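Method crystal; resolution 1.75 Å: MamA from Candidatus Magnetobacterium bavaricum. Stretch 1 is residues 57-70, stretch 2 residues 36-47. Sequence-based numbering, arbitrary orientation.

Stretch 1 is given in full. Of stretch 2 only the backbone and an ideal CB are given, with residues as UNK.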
# COMPACT_ATOMS: atom_id res chain seq x y z
N ASP A 57 0.72 2.81 15.28
CA ASP A 57 0.18 1.68 16.07
C ASP A 57 0.10 0.41 15.26
O ASP A 57 0.36 -0.68 15.75
CB ASP A 57 -1.18 2.12 16.66
CG ASP A 57 -1.03 3.01 17.87
OD1 ASP A 57 -0.47 2.56 18.88
OD2 ASP A 57 -1.44 4.17 17.79
N ALA A 58 -0.28 0.52 13.98
CA ALA A 58 -0.32 -0.64 13.14
C ALA A 58 1.03 -1.33 13.08
O ALA A 58 1.11 -2.56 13.17
CB ALA A 58 -0.86 -0.27 11.72
N ILE A 59 2.07 -0.55 12.88
CA ILE A 59 3.44 -1.06 12.73
C ILE A 59 3.86 -1.88 13.98
O ILE A 59 4.55 -2.92 13.86
CB ILE A 59 4.42 0.12 12.44
CG1 ILE A 59 4.20 0.65 11.02
CG2 ILE A 59 5.95 -0.33 12.65
CD1 ILE A 59 4.91 2.02 10.83
N GLU A 60 3.40 -1.50 15.17
CA GLU A 60 3.72 -2.27 16.37
C GLU A 60 3.27 -3.71 16.21
O GLU A 60 4.04 -4.63 16.52
CB GLU A 60 3.09 -1.63 17.65
CG GLU A 60 3.59 -0.16 17.85
CD GLU A 60 3.02 0.57 19.09
OE1 GLU A 60 2.12 0.05 19.76
OE2 GLU A 60 3.47 1.74 19.40
N SER A 61 2.06 -3.96 15.68
CA SER A 61 1.56 -5.31 15.43
C SER A 61 2.19 -5.97 14.22
O SER A 61 2.44 -7.15 14.22
CB SER A 61 0.04 -5.42 15.31
OG SER A 61 -0.53 -5.22 16.58
N LEU A 62 2.36 -5.22 13.15
CA LEU A 62 2.87 -5.77 11.90
C LEU A 62 4.36 -6.16 12.13
O LEU A 62 4.82 -7.16 11.53
CB LEU A 62 2.78 -4.72 10.78
CG LEU A 62 1.32 -4.42 10.37
CD1 LEU A 62 1.23 -3.07 9.57
CD2 LEU A 62 0.84 -5.53 9.53
N LYS A 63 5.14 -5.41 12.91
CA LYS A 63 6.52 -5.81 13.25
C LYS A 63 6.56 -7.20 13.94
O LYS A 63 7.40 -8.08 13.58
CB LYS A 63 7.29 -4.77 14.13
CG LYS A 63 7.79 -3.56 13.28
CD LYS A 63 8.35 -2.50 14.24
CE LYS A 63 9.08 -1.33 13.56
NZ LYS A 63 9.52 -0.34 14.72
N LYS A 64 5.66 -7.39 14.89
CA LYS A 64 5.55 -8.68 15.63
C LYS A 64 5.10 -9.79 14.68
O LYS A 64 5.67 -10.89 14.71
CB LYS A 64 4.58 -8.58 16.78
CG LYS A 64 5.03 -7.68 17.87
CD LYS A 64 3.89 -7.58 18.89
CE LYS A 64 4.08 -6.52 20.00
NZ LYS A 64 5.50 -6.53 20.42
N PHE A 65 4.15 -9.50 13.77
CA PHE A 65 3.72 -10.46 12.79
C PHE A 65 4.93 -10.98 11.97
O PHE A 65 5.05 -12.19 11.75
CB PHE A 65 2.68 -9.85 11.86
CG PHE A 65 2.17 -10.76 10.79
CD1 PHE A 65 2.93 -11.02 9.64
CD2 PHE A 65 0.94 -11.31 10.88
CE1 PHE A 65 2.39 -11.87 8.66
CE2 PHE A 65 0.42 -12.19 9.93
CZ PHE A 65 1.18 -12.44 8.79
N VAL A 66 5.75 -10.08 11.44
CA VAL A 66 6.76 -10.52 10.48
C VAL A 66 7.91 -11.25 11.19
O VAL A 66 8.66 -11.99 10.53
CB VAL A 66 7.25 -9.39 9.50
CG1 VAL A 66 6.08 -8.96 8.61
CG2 VAL A 66 7.93 -8.19 10.17
N VAL A 67 8.09 -11.01 12.48
CA VAL A 67 9.01 -11.84 13.29
C VAL A 67 8.57 -13.29 13.27
O VAL A 67 9.43 -14.24 13.26
CB VAL A 67 9.13 -11.34 14.75
CG1 VAL A 67 9.71 -12.46 15.71
CG2 VAL A 67 9.99 -10.10 14.76
N LEU A 68 7.27 -13.50 13.27
CA LEU A 68 6.70 -14.81 13.40
C LEU A 68 6.37 -15.40 12.06
O LEU A 68 6.37 -16.61 11.96
CB LEU A 68 5.42 -14.80 14.24
CG LEU A 68 5.54 -14.45 15.68
CD1 LEU A 68 4.20 -13.85 16.27
CD2 LEU A 68 6.00 -15.71 16.38
N ASP A 69 6.15 -14.58 11.02
CA ASP A 69 5.68 -15.03 9.71
C ASP A 69 6.26 -14.17 8.61
O ASP A 69 5.87 -13.03 8.46
CB ASP A 69 4.18 -15.04 9.68
CG ASP A 69 3.59 -15.72 8.42
OD1 ASP A 69 4.26 -15.72 7.35
OD2 ASP A 69 2.40 -16.13 8.47
N THR A 70 7.17 -14.73 7.80
CA THR A 70 7.82 -14.01 6.76
C THR A 70 7.25 -14.34 5.39
O THR A 70 7.89 -14.06 4.39
CB THR A 70 9.33 -14.22 6.80
OG1 THR A 70 9.59 -15.62 6.62
CG2 THR A 70 9.92 -13.74 8.17
N UNK A 36 -0.18 -14.31 22.47
CA UNK A 36 0.51 -13.20 21.82
C UNK A 36 1.11 -13.49 20.48
O UNK A 36 1.54 -12.53 19.81
CB UNK A 36 1.62 -12.69 22.74
N UNK A 37 1.22 -14.77 20.12
CA UNK A 37 1.79 -15.12 18.84
C UNK A 37 0.75 -15.47 17.78
O UNK A 37 1.08 -16.07 16.77
CB UNK A 37 2.75 -16.30 19.02
N UNK A 38 -0.51 -15.07 18.01
CA UNK A 38 -1.59 -15.32 17.07
C UNK A 38 -1.38 -14.38 15.87
O UNK A 38 -1.76 -13.20 15.94
CB UNK A 38 -2.96 -15.11 17.72
N UNK A 39 -0.80 -14.89 14.81
CA UNK A 39 -0.50 -14.06 13.64
C UNK A 39 -1.77 -13.55 12.97
O UNK A 39 -1.77 -12.41 12.50
CB UNK A 39 0.34 -14.85 12.63
N UNK A 40 -2.86 -14.33 12.97
CA UNK A 40 -4.08 -13.89 12.29
C UNK A 40 -4.62 -12.59 12.97
O UNK A 40 -5.04 -11.61 12.27
CB UNK A 40 -5.13 -15.00 12.32
N UNK A 41 -4.56 -12.61 14.30
CA UNK A 41 -4.93 -11.44 15.14
C UNK A 41 -3.99 -10.27 15.01
O UNK A 41 -4.46 -9.13 14.93
CB UNK A 41 -4.99 -11.85 16.61
N UNK A 42 -2.71 -10.52 14.96
CA UNK A 42 -1.73 -9.45 14.74
C UNK A 42 -2.00 -8.72 13.44
O UNK A 42 -2.02 -7.46 13.43
CB UNK A 42 -0.31 -10.01 14.73
N UNK A 43 -2.33 -9.43 12.38
CA UNK A 43 -2.59 -8.80 11.09
C UNK A 43 -3.90 -8.03 11.15
O UNK A 43 -4.02 -6.95 10.64
CB UNK A 43 -2.63 -9.84 9.97
N UNK A 44 -4.93 -8.60 11.77
CA UNK A 44 -6.19 -7.91 11.88
C UNK A 44 -6.08 -6.66 12.74
O UNK A 44 -6.70 -5.62 12.33
CB UNK A 44 -7.25 -8.85 12.45
N UNK A 45 -5.32 -6.72 13.84
CA UNK A 45 -5.15 -5.50 14.70
C UNK A 45 -4.40 -4.43 13.90
O UNK A 45 -4.74 -3.26 13.90
CB UNK A 45 -4.39 -5.83 15.99
N UNK A 46 -3.36 -4.84 13.19
CA UNK A 46 -2.63 -3.91 12.30
C UNK A 46 -3.57 -3.27 11.31
O UNK A 46 -3.54 -2.06 11.11
CB UNK A 46 -1.51 -4.63 11.55
N UNK A 47 -4.39 -4.08 10.63
CA UNK A 47 -5.30 -3.53 9.63
C UNK A 47 -6.33 -2.55 10.22
O UNK A 47 -6.73 -1.58 9.53
CB UNK A 47 -6.03 -4.67 8.92

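The two helices, 57-68 and 39-47, run nearly antiparallel at 159°, their axes approaching to 7.9 Å, so successive turns of stretch 2 meet stretch 1 in reverse order.

Position 36 precedes the helix, with stretch 1 out of reach of its ideal CB. Many residues would suit; a phi of -67° also admits proline, and Pro 36 is found. At position 37 the bond points sideways, yet the ideal CB lies 4.0 Å from Leu 68 CD1, so a side chain of moderate size could lie against that methyl, polar or not. Asn 37 does so, its ND2 3.6 Å from Leu 68 CD1.

Position 38 points away from stretch 1 just before the first helical turn, where free backbone NH groups favor Asn, Asp, Ser or Thr. Asn 38 is the N-cap: its OD1 accepts from the N of position 41 at 2.8 Å.

Position 39 faces stretch 1. Its ideal CB is 3.8 Å from Phe 65 CE2, which favors a compact apolar side chain, although Asp 69 OD2, 4.8 Å from the same ideal CB, would leave a polar one possible. Val 39 places CG1 3.7 Å from Leu 68 CB and CB 3.7 Å from Phe 65 CE2, while its carbonyl O meets the edge of the phenyl ring, 3.3 Å from Phe 65 CD2.

Positions 40 and 41 point away. At the first, a polar or charged residue would serve; Glu 40 forms a salt bridge with the side chain of position 44. At the second, a small hydroxyl residue could complement the cap, and Thr 41 donates from OG1 to Asn 38 OD1 at 2.7 Å.

Position 42 points into a hollow lined by Ser 61, Lys 64, Phe 65 and Leu 68, with its ideal CB 4.1 Å from Phe 65 CB. A branched aliphatic chain such as Leu or Ile, or the unbranched Met, would fill it. Leu 42 is the knob in this hole, its CD1 reaching Leu 68 CD1 at 3.8 Å and Lys 64 CB at 4.0 Å.

Position 43 points sideways, but its ideal CB is 3.8 Å from Phe 65 CE2, and Leu 62 lies further along, so an extended apolar residue is expected. Leu 43 extends CD1 to 4.0 Å from Leu 62 CD2. Position 44, out of reach, could carry a long polar chain; Lys 44 completes the bridge, its NZ 3.5 Å from Glu 40 OE2.

Position 45 points sideways, its ideal CB 4.0 Å from Ser 61 OG. Several residues could flank this hydroxyl; Leu 45 brings CD2 to 3.4 Å from Ser 61 OG.

At position 46 the CA approaches Ala 58 CA to 4.1 Å, and the ideal CB sits a tight 3.1 Å from Leu 62 CG. Glycine fits best, and Gly 46 allows the close packing, its O 3.3 Å from Ala 58 CB. Position 47 points away, which suits a polar residue; Lys 47 bonds elsewhere in the structure.

Stretch 2 36-47: PNNVETLLKLGK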
# COMPACT_ATOMS: atom_id res chain seq x y z
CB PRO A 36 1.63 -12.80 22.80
CG PRO A 36 1.62 -13.84 23.90
CD PRO A 36 0.45 -14.77 23.72
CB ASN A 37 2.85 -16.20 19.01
CG ASN A 37 3.97 -15.76 19.94
OD1 ASN A 37 4.38 -16.52 20.83
ND2 ASN A 37 4.46 -14.52 19.78
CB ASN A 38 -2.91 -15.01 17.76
CG ASN A 38 -4.10 -15.51 16.97
OD1 ASN A 38 -4.51 -14.95 15.92
ND2 ASN A 38 -4.66 -16.61 17.45
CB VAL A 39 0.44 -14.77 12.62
CG1 VAL A 39 1.85 -14.95 13.25
CG2 VAL A 39 -0.14 -16.07 12.15
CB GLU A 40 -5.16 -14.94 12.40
CG GLU A 40 -6.43 -14.56 11.77
CD GLU A 40 -7.42 -15.70 11.57
OE1 GLU A 40 -7.23 -16.76 12.20
OE2 GLU A 40 -8.38 -15.48 10.78
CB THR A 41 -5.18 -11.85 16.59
OG1 THR A 41 -6.18 -12.87 16.54
CG2 THR A 41 -5.79 -10.64 17.50
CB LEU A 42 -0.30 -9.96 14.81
CG LEU A 42 0.23 -10.26 16.18
CD1 LEU A 42 1.55 -11.12 16.11
CD2 LEU A 42 0.46 -9.01 17.08
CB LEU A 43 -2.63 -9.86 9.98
CG LEU A 43 -2.84 -9.27 8.61
CD1 LEU A 43 -1.79 -8.19 8.22
CD2 LEU A 43 -2.81 -10.47 7.58
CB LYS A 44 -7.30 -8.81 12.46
CG LYS A 44 -7.87 -9.79 11.42
CD LYS A 44 -8.68 -10.90 12.14
CE LYS A 44 -9.44 -11.76 11.06
NZ LYS A 44 -10.32 -12.70 11.77
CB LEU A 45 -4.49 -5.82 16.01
CG LEU A 45 -4.21 -4.71 17.00
CD1 LEU A 45 -5.56 -4.00 17.29
CD2 LEU A 45 -3.50 -5.21 18.20
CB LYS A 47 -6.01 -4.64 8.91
CG LYS A 47 -5.21 -5.45 7.98
CD LYS A 47 -6.02 -6.58 7.39
CE LYS A 47 -5.22 -7.29 6.30
NZ LYS A 47 -5.96 -8.51 5.74
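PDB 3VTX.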